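Importin subunit beta-1 (PDB 5OWU) carries proteins into the nucleus as the importin beta subunit, working through importin alpha, which recognises the classical nuclear localization signal of the cargo. Local coordinates at residues Asn364-Leu367 and Glu368-Glu372; Gln450-Pro453 and Gly454-Ala458. All coordinates share one frame; numbering follows the deposited sequence. Where two conformers were deposited one is given.

How the contacts relate
Both contacts are helix starts in the HEAT-repeat superhelix, and they come in series along the chain. Contact 1 (364-372) runs from the 3-10 turn after helix 347-362 into helix 367-377 and HEAT 9; contact 2 (450-458) opens helix 452-463 and with it HEAT 11. Their centres are 26 Å apart and their nearest atoms about 15 Å, so they do not touch. Helix 402-418, in HEAT 10, meets both, since side chains of each contact pack on it. The two helix starts are thus tied to neighbouring parts of one intervening helix, a continuity expected of a solenoid built by stacking helical repeats.

Contact 1 (Asn364-Leu367 and Glu368-Glu372); sequences NHIL and EPVLE
Ile366 meets Val370 one turn further on, its CG1 lying 3.7 Å from Val370 CG2, and the two branched side chains cross obliquely. With chi1 at -163°, CG1 is the branch of Ile366 that reaches Val370. Val370 CG2 also rests 3.3 Å from Ile366 O. The next pair repeats the spacing with leucines: Leu367 CB is 4.0 Å from Leu371 CD1, and Leu371 N donates a nearly straight hydrogen bond to Leu367 O at 2.7 Å. Pro369 suits the first turn, where its missing N-H costs no helical bond; its CD packs 3.5 Å from Ile366 O. A water takes the Glu368 N-H and donates to Asn364 O (2.6 Å from the water oxygen), bridging the 3-10 turn to the helix. Further out, Ile366 and Val370 face Leu355 of helix 347-362, whereas Leu367 packs on Gln404 and Leu371 on Tyr408 of helix 402-418. Asn364 ND2 is anchored by Asp401 OD2. The arrangement is that of a 3-10 turn leading into a helical first turn with proline, at the start of a HEAT repeat helix.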
loop_
_atom_site.group_PDB
_atom_site.type_symbol
_atom_site.label_atom_id
_atom_site.label_comp_id
_atom_site.label_asym_id
_atom_site.label_seq_id
_atom_site.Cartn_x
_atom_site.Cartn_y
_atom_site.Cartn_z
ATOM N N ASN A 364 -17.156 -19.362 -12.428
ATOM C CA ASN A 364 -18.212 -19.589 -13.413
ATOM C C ASN A 364 -19.598 -19.199 -12.907
ATOM O O ASN A 364 -20.492 -18.950 -13.719
ATOM C CB ASN A 364 -18.227 -21.064 -13.835
ATOM C CG ASN A 364 -16.994 -21.466 -14.621
ATOM O OD1 ASN A 364 -16.220 -20.618 -15.062
ATOM N ND2 ASN A 364 -16.809 -22.773 -14.805
ATOM N N HIS A 365 -19.820 -19.143 -11.596
ATOM C CA HIS A 365 -21.157 -18.805 -11.121
ATOM C C HIS A 365 -21.565 -17.379 -11.485
ATOM O O HIS A 365 -22.757 -17.064 -11.429
ATOM C CB HIS A 365 -21.254 -18.992 -9.605
ATOM C CG HIS A 365 -21.320 -20.421 -9.175
ATOM N ND1 HIS A 365 -20.205 -21.229 -9.091
ATOM C CD2 HIS A 365 -22.371 -21.188 -8.798
ATOM C CE1 HIS A 365 -20.567 -22.433 -8.683
ATOM N NE2 HIS A 365 -21.875 -22.435 -8.497
ATOM N N ILE A 366 -20.617 -16.515 -11.862
ATOM C CA ILE A 366 -20.969 -15.137 -12.212
ATOM C C ILE A 366 -21.514 -15.021 -13.632
ATOM O O ILE A 366 -22.144 -14.007 -13.965
ATOM C CB ILE A 366 -19.756 -14.201 -12.043
ATOM C CG1 ILE A 366 -20.181 -12.733 -11.982
ATOM C CG2 ILE A 366 -18.743 -14.354 -13.191
ATOM C CD1 ILE A 366 -21.000 -12.373 -10.785
ATOM N N LEU A 367 -21.311 -16.040 -14.469
ATOM C CA LEU A 367 -21.465 -15.881 -15.913
ATOM C C LEU A 367 -22.916 -15.607 -16.317
ATOM O O LEU A 367 -23.190 -14.672 -17.079
ATOM C CB LEU A 367 -20.937 -17.131 -16.624
ATOM C CG LEU A 367 -19.431 -17.428 -16.533
ATOM C CD1 LEU A 367 -19.123 -18.868 -16.936
ATOM C CD2 LEU A 367 -18.652 -16.483 -17.407
ATOM N N GLU A 368 -23.860 -16.413 -15.832
ATOM C CA GLU A 368 -25.222 -16.361 -16.368
ATOM C C GLU A 368 -25.859 -14.984 -16.220
ATOM O O GLU A 368 -26.310 -14.414 -17.228
ATOM C CB GLU A 368 -26.062 -17.462 -15.714
ATOM C CG GLU A 368 -27.459 -17.642 -16.318
ATOM C CD GLU A 368 -28.456 -16.588 -15.851
ATOM O OE1 GLU A 368 -29.259 -16.114 -16.685
ATOM O OE2 GLU A 368 -28.435 -16.231 -14.654
ATOM N N PRO A 369 -25.938 -14.394 -15.019
ATOM C CA PRO A 369 -26.568 -13.062 -14.925
ATOM C C PRO A 369 -25.813 -11.976 -15.683
ATOM O O PRO A 369 -26.434 -11.087 -16.292
ATOM C CB PRO A 369 -26.602 -12.797 -13.411
ATOM C CG PRO A 369 -25.547 -13.692 -12.831
ATOM C CD PRO A 369 -25.532 -14.910 -13.701
ATOM N N VAL A 370 -24.482 -12.032 -15.687
ATOM C CA VAL A 370 -23.709 -11.013 -16.397
ATOM C C VAL A 370 -23.912 -11.143 -17.899
ATOM O O VAL A 370 -24.201 -10.160 -18.584
ATOM C CB VAL A 370 -22.222 -11.098 -16.024
ATOM C CG1 VAL A 370 -21.404 -10.155 -16.901
ATOM C CG2 VAL A 370 -22.040 -10.759 -14.551
ATOM N N LEU A 371 -23.758 -12.354 -18.436
ATOM C CA LEU A 371 -23.935 -12.540 -19.871
ATOM C C LEU A 371 -25.340 -12.149 -20.305
ATOM O O LEU A 371 -25.532 -11.593 -21.395
ATOM C CB LEU A 371 -23.630 -13.989 -20.253
ATOM C CG LEU A 371 -22.157 -14.378 -20.115
ATOM C CD1 LEU A 371 -21.982 -15.877 -20.305
ATOM C CD2 LEU A 371 -21.288 -13.589 -21.112
ATOM N N GLU A 372 -26.339 -12.414 -19.461
ATOM C CA GLU A 372 -27.689 -11.964 -19.779
ATOM C C GLU A 372 -27.743 -10.442 -19.885
ATOM O O GLU A 372 -28.281 -9.890 -20.857
ATOM C CB GLU A 372 -28.678 -12.471 -18.725
ATOM C CG GLU A 372 -30.136 -12.352 -19.154
ATOM C CD GLU A 372 -31.114 -12.672 -18.039
ATOM O OE1 GLU A 372 -30.736 -13.403 -17.096
ATOM O OE2 GLU A 372 -32.262 -12.181 -18.109
HETATM O O HOH W 1 -23.039 -18.884 -14.231
#

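Contact 2 (Gln450-Pro453 and Gly454-Ala458); sequences QHLP and GVVQA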
loop_
_atom_site.group_PDB
_atom_site.type_symbol
_atom_site.label_atom_id
_atom_site.label_comp_id
_atom_site.label_asym_id
_atom_site.label_seq_id
_atom_site.Cartn_x
_atom_site.Cartn_y
_atom_site.Cartn_z
ATOM N N GLN A 450 -8.350 -15.093 -36.942
ATOM C CA GLN A 450 -9.714 -14.598 -37.065
ATOM C C GLN A 450 -9.880 -13.207 -36.461
ATOM O O GLN A 450 -10.502 -12.335 -37.074
ATOM C CB GLN A 450 -10.683 -15.587 -36.413
ATOM C CG GLN A 450 -12.121 -15.111 -36.391
ATOM C CD GLN A 450 -13.105 -16.247 -36.167
ATOM O OE1 GLN A 450 -12.716 -17.361 -35.803
ATOM N NE2 GLN A 450 -14.387 -15.973 -36.390
ATOM N N HIS A 451 -9.340 -12.973 -35.261
ATOM C CA HIS A 451 -9.655 -11.755 -34.530
ATOM C C HIS A 451 -8.461 -10.910 -34.110
ATOM O O HIS A 451 -8.638 -9.708 -33.894
ATOM C CB HIS A 451 -10.474 -12.094 -33.278
ATOM C CG HIS A 451 -11.871 -12.532 -33.586
ATOM N ND1 HIS A 451 -12.442 -13.647 -33.014
ATOM C CD2 HIS A 451 -12.809 -12.005 -34.409
ATOM C CE1 HIS A 451 -13.673 -13.789 -33.470
ATOM N NE2 HIS A 451 -13.921 -12.806 -34.318
ATOM N N LEU A 452 -7.267 -11.478 -33.985
ATOM C CA LEU A 452 -6.135 -10.660 -33.566
ATOM C C LEU A 452 -5.878 -9.498 -34.523
ATOM O O LEU A 452 -5.619 -8.382 -34.038
ATOM C CB LEU A 452 -4.892 -11.542 -33.402
ATOM C CG LEU A 452 -3.661 -10.853 -32.803
ATOM C CD1 LEU A 452 -3.956 -10.275 -31.424
ATOM C CD2 LEU A 452 -2.470 -11.811 -32.726
ATOM N N PRO A 453 -5.956 -9.658 -35.849
ATOM C CA PRO A 453 -5.779 -8.480 -36.710
ATOM C C PRO A 453 -6.809 -7.400 -36.440
ATOM O O PRO A 453 -6.469 -6.212 -36.456
ATOM C CB PRO A 453 -5.894 -9.056 -38.129
ATOM C CG PRO A 453 -5.597 -10.518 -37.983
ATOM C CD PRO A 453 -6.120 -10.896 -36.629
ATOM N N GLY A 454 -8.065 -7.783 -36.191
ATOM C CA GLY A 454 -9.088 -6.798 -35.869
ATOM C C GLY A 454 -8.877 -6.145 -34.513
ATOM O O GLY A 454 -9.173 -4.959 -34.330
ATOM N N VAL A 455 -8.375 -6.908 -33.539
ATOM C CA VAL A 455 -8.037 -6.330 -32.240
ATOM C C VAL A 455 -6.929 -5.286 -32.401
ATOM O O VAL A 455 -7.038 -4.149 -31.924
ATOM C CB VAL A 455 -7.640 -7.447 -31.252
ATOM C CG1 VAL A 455 -6.989 -6.881 -29.992
ATOM C CG2 VAL A 455 -8.849 -8.280 -30.874
ATOM N N VAL A 456 -5.850 -5.660 -33.086
ATOM C CA VAL A 456 -4.745 -4.725 -33.291
ATOM C C VAL A 456 -5.237 -3.488 -34.025
ATOM O O VAL A 456 -4.923 -2.356 -33.640
ATOM C CB VAL A 456 -3.590 -5.415 -34.041
ATOM C CG1 VAL A 456 -2.550 -4.390 -34.532
ATOM C CG2 VAL A 456 -2.934 -6.464 -33.146
ATOM N N GLN A 457 -6.035 -3.680 -35.077
ATOM C CA GLN A 457 -6.531 -2.536 -35.834
ATOM C C GLN A 457 -7.382 -1.623 -34.959
ATOM O O GLN A 457 -7.276 -0.394 -35.048
ATOM C CB GLN A 457 -7.322 -3.014 -37.056
ATOM C CG GLN A 457 -7.254 -2.064 -38.241
ATOM C CD GLN A 457 -5.823 -1.772 -38.676
ATOM O OE1 GLN A 457 -5.006 -2.686 -38.837
ATOM N NE2 GLN A 457 -5.506 -0.492 -38.844
ATOM N N ALA A 458 -8.223 -2.199 -34.097
ATOM C CA ALA A 458 -9.021 -1.369 -33.198
ATOM C C ALA A 458 -8.127 -0.571 -32.260
ATOM O O ALA A 458 -8.413 0.591 -31.954
ATOM C CB ALA A 458 -9.993 -2.229 -32.392
HETATM O O HOH W 2 -9.492 -9.961 -37.577
HETATM O O HOH W 3 -4.349 -5.476 -38.222
#
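The N-terminal first turn of helix 452-463, where HEAT 11 begins, has His451 at the N-cap position: its backbone O accepts the first bond of the helical series, while its ring turns to the packing against helix 402-418. Val455 N donates to His451 O at 2.8 Å, starting the i to i+4 series; Val456 N follows to Leu452 O at 2.9 Å, almost straight at 175°. Gln457 N reaches Pro453 O, but this donor lies tilted 27° from the carbonyl plane. The same oxygen accepts a second hydrogen bond from a water that also donates to Gln457 OE1, 2.9 Å from the water oxygen. Gln457 can turn its amide back to that water because its chain bends at chi2 (56°), a use well suited to a long polar side chain on the exposed side. A second water bridges the turn, accepting from Gly454 N and donating to Gln450 O, 2.6 Å from the water oxygen.

Within the turn, the valines lie closer to carbonyl oxygens of the preceding turn than to its side chains. Val455 CG2, anti to its own carbonyl carbon, sits 3.3 Å from His451 O, and Val456 CG2 lies 3.4 Å from Leu452 O; the closest side-chain pair, Leu452 CD1 and Val456 CG2, is looser at 4.3 Å. Pro453 fits the first turn because no helical bond needs its nitrogen. His451 and Val455 both pack on Ile446, and Val455 also on Leu417, while Leu452 turns to Pro491 and Phe495.

Chemically, the turn divides its work: carbonyls facing along the helix are met by amides, water serves polar groups at Gly454 and Gln457, Leu452, Val455 and Val456 offer hydrophobic surface, and the flat His451 ring packs on Leu413 and Pro414.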